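Local coordinates for protein GCN5-related N-acetyltransferase (Arthrobacter sp., PDB 2R1I) that probably transfers an acetyl group from acetyl-coenzyme A to an as yet unidentified acceptor, as other GNAT-family acetyltransferases do, at residues L134-D139 against R152-T157. Numbering follows the deposited sequence. Where two conformers were deposited one is given.
With EDO (1,2-ethanediol), chain J.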
loop_
_atom_site.group_PDB
_atom_site.type_symbol
_atom_site.label_atom_id
_atom_site.label_comp_id
_atom_site.label_asym_id
_atom_site.label_seq_id
_atom_site.Cartn_x
_atom_site.Cartn_y
_atom_site.Cartn_z
ATOM N N LEU A 134 6.592 -7.580 -1.924
ATOM C CA LEU A 134 6.926 -6.490 -0.981
ATOM C C LEU A 134 7.110 -5.175 -1.735
ATOM O O LEU A 134 7.912 -5.112 -2.713
ATOM C CB LEU A 134 8.187 -6.852 -0.208
ATOM C CG LEU A 134 8.656 -5.864 0.878
ATOM C CD1 LEU A 134 7.551 -5.617 1.891
ATOM C CD2 LEU A 134 9.977 -6.428 1.530
ATOM N N GLU A 135 6.382 -4.148 -1.307
ATOM C CA GLU A 135 6.354 -2.855 -1.975
ATOM C C GLU A 135 6.978 -1.784 -1.097
ATOM O O GLU A 135 7.009 -1.925 0.139
ATOM C CB GLU A 135 4.924 -2.428 -2.314
ATOM C CG GLU A 135 4.141 -3.435 -3.123
ATOM C CD GLU A 135 2.673 -3.068 -3.315
ATOM O OE1 GLU A 135 2.013 -2.568 -2.360
ATOM O OE2 GLU A 135 2.186 -3.356 -4.411
ATOM N N ILE A 136 7.486 -0.724 -1.743
ATOM C CA ILE A 136 7.978 0.456 -1.048
ATOM C C ILE A 136 7.634 1.667 -1.882
ATOM O O ILE A 136 7.634 1.599 -3.117
ATOM C CB ILE A 136 9.497 0.477 -0.888
ATOM C CG1 ILE A 136 10.106 -0.888 -0.671
ATOM C CG2 ILE A 136 9.942 1.365 0.297
ATOM C CD1 ILE A 136 11.666 -0.810 -0.758
ATOM N N ASN A 137 7.376 2.782 -1.205
ATOM C CA ASN A 137 7.280 4.058 -1.866
ATOM C C ASN A 137 8.501 4.898 -1.414
ATOM O O ASN A 137 8.762 4.989 -0.211
ATOM C CB ASN A 137 5.906 4.670 -1.595
ATOM C CG ASN A 137 4.755 3.731 -2.073
ATOM O OD1 ASN A 137 3.973 3.208 -1.255
ATOM N ND2 ASN A 137 4.676 3.492 -3.396
ATOM N N VAL A 138 9.226 5.437 -2.374
ATOM C CA VAL A 138 10.522 6.102 -2.139
ATOM C C VAL A 138 10.564 7.476 -2.833
ATOM O O VAL A 138 10.186 7.602 -4.000
ATOM C CB VAL A 138 11.707 5.259 -2.701
ATOM C CG1 VAL A 138 13.062 5.930 -2.420
ATOM C CG2 VAL A 138 11.683 3.828 -2.170
ATOM N N ASP A 139 11.007 8.509 -2.124
ATOM C CA ASP A 139 11.162 9.834 -2.760
ATOM C C ASP A 139 12.226 9.748 -3.840
ATOM O O ASP A 139 13.309 9.206 -3.610
ATOM C CB ASP A 139 11.532 10.886 -1.711
ATOM C CG ASP A 139 11.551 12.316 -2.275
ATOM O OD1 ASP A 139 12.101 12.569 -3.385
ATOM O OD2 ASP A 139 10.996 13.204 -1.591
ATOM N N ARG A 152 19.347 -4.654 -3.634
ATOM C CA ARG A 152 18.729 -5.752 -2.858
ATOM C C ARG A 152 17.372 -6.193 -3.477
ATOM O O ARG A 152 16.396 -6.473 -2.766
ATOM C CB ARG A 152 18.537 -5.325 -1.406
ATOM C CG ARG A 152 19.854 -5.252 -0.672
ATOM C CD ARG A 152 19.792 -4.384 0.562
ATOM N NE ARG A 152 21.135 -4.313 1.152
ATOM C CZ ARG A 152 22.121 -3.513 0.740
ATOM N NH1 ARG A 152 21.971 -2.693 -0.292
ATOM N NH2 ARG A 152 23.297 -3.550 1.355
ATOM N N GLY A 153 17.305 -6.222 -4.802
ATOM C CA GLY A 153 16.226 -6.935 -5.500
ATOM C C GLY A 153 14.973 -6.156 -5.835
ATOM O O GLY A 153 14.011 -6.720 -6.376
ATOM N N PHE A 154 14.947 -4.867 -5.493
ATOM C CA PHE A 154 13.797 -4.035 -5.829
ATOM C C PHE A 154 13.944 -3.307 -7.151
ATOM O O PHE A 154 15.044 -2.898 -7.502
ATOM C CB PHE A 154 13.519 -2.998 -4.733
ATOM C CG PHE A 154 12.975 -3.583 -3.487
ATOM C CD1 PHE A 154 13.816 -4.221 -2.592
ATOM C CD2 PHE A 154 11.602 -3.478 -3.181
ATOM C CE1 PHE A 154 13.321 -4.777 -1.426
ATOM C CE2 PHE A 154 11.075 -4.040 -2.012
ATOM C CZ PHE A 154 11.941 -4.699 -1.125
ATOM N N THR A 155 12.836 -3.145 -7.873
ATOM C CA THR A 155 12.799 -2.333 -9.096
ATOM C C THR A 155 11.625 -1.361 -9.100
ATOM O O THR A 155 10.633 -1.595 -8.437
ATOM C CB THR A 155 12.741 -3.219 -10.344
ATOM O OG1 THR A 155 12.820 -2.392 -11.516
ATOM C CG2 THR A 155 11.506 -4.039 -10.360
ATOM N N ASN A 156 11.751 -0.235 -9.804
ATOM C CA ASN A 156 10.627 0.708 -9.953
ATOM C C ASN A 156 9.980 0.639 -11.333
ATOM O O ASN A 156 9.061 1.393 -11.642
ATOM C CB ASN A 156 11.043 2.152 -9.635
ATOM C CG ASN A 156 12.116 2.680 -10.568
ATOM O OD1 ASN A 156 12.310 2.176 -11.678
ATOM N ND2 ASN A 156 12.822 3.710 -10.115
ATOM N N THR A 157 10.454 -0.286 -12.158
ATOM C CA THR A 157 9.890 -0.445 -13.491
ATOM C C THR A 157 9.549 -1.915 -13.677
ATOM O O THR A 157 10.294 -2.787 -13.259
ATOM C CB THR A 157 10.868 0.085 -14.585
ATOM O OG1 THR A 157 12.051 -0.709 -14.604
ATOM C CG2 THR A 157 11.272 1.542 -14.315
HETATM C C1 EDO J . 10.875 -8.568 -8.950
HETATM O O1 EDO J . 11.546 -9.037 -7.794
HETATM C C2 EDO J . 11.715 -7.490 -9.603
HETATM O O2 EDO J . 12.029 -6.494 -8.627
#
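In the C-terminal half of this GNAT fold, the loop that leaves helix 143-150 turns back beside strand 133-139 and lays the ring of Phe154 against Leu134 and Ile136, two buried side chains at alternate positions, on the same side of that strand. Ile136 comes over one face of the ring: its CD1 lies 3.8 Å from the centroid, 22° off the ring normal, in a CH-pi contact shifted toward the rim and closest to Phe154 CE2 (3.5 Å). With CG1 anti to its own carbonyl carbon, the Ile136 side chain runs on through an extended second torsion (chi2 170°) and places that methyl over the ring, the two side chains crossing at about a right angle. Leu134 meets the edge instead, its CD2 in the ring plane and 3.7 Å from Phe154 CZ, while Leu134 O sits 3.4 Å from Phe154 CE2. No hydrogen bond joins the two segments, so apolar contact with the ring carries the pairing.

Strand 133-139 closes the beta-alpha-beta crossover made with the parallel strand 97-104 through helix 109-128; Leu119 of that helix also touches Phe154, and Tyr149 of helix 143-150 packs on Ile136. Replacing Phe154 by alanine removes the ring, and Ile136 CD1 and Leu134 CD2 would then probably lose the partner they share, with a gap opened between loop and strand. Strand 133-139 is outermost in the sheet of its own chain, yet it pairs antiparallel with a strand of the second subunit. Past the ring, Thr155 OG1 donates to Thr157 O (3.1 Å), reaching a lone pair in the carbonyl plane. O2 of a 1,2-ethanediol, probably from the crystallisation liquor, lies 3.0 Å from Gly153 O and close to Thr155 CG2, and the diol is hydrogen-bonded to Glu171 N of the second subunit.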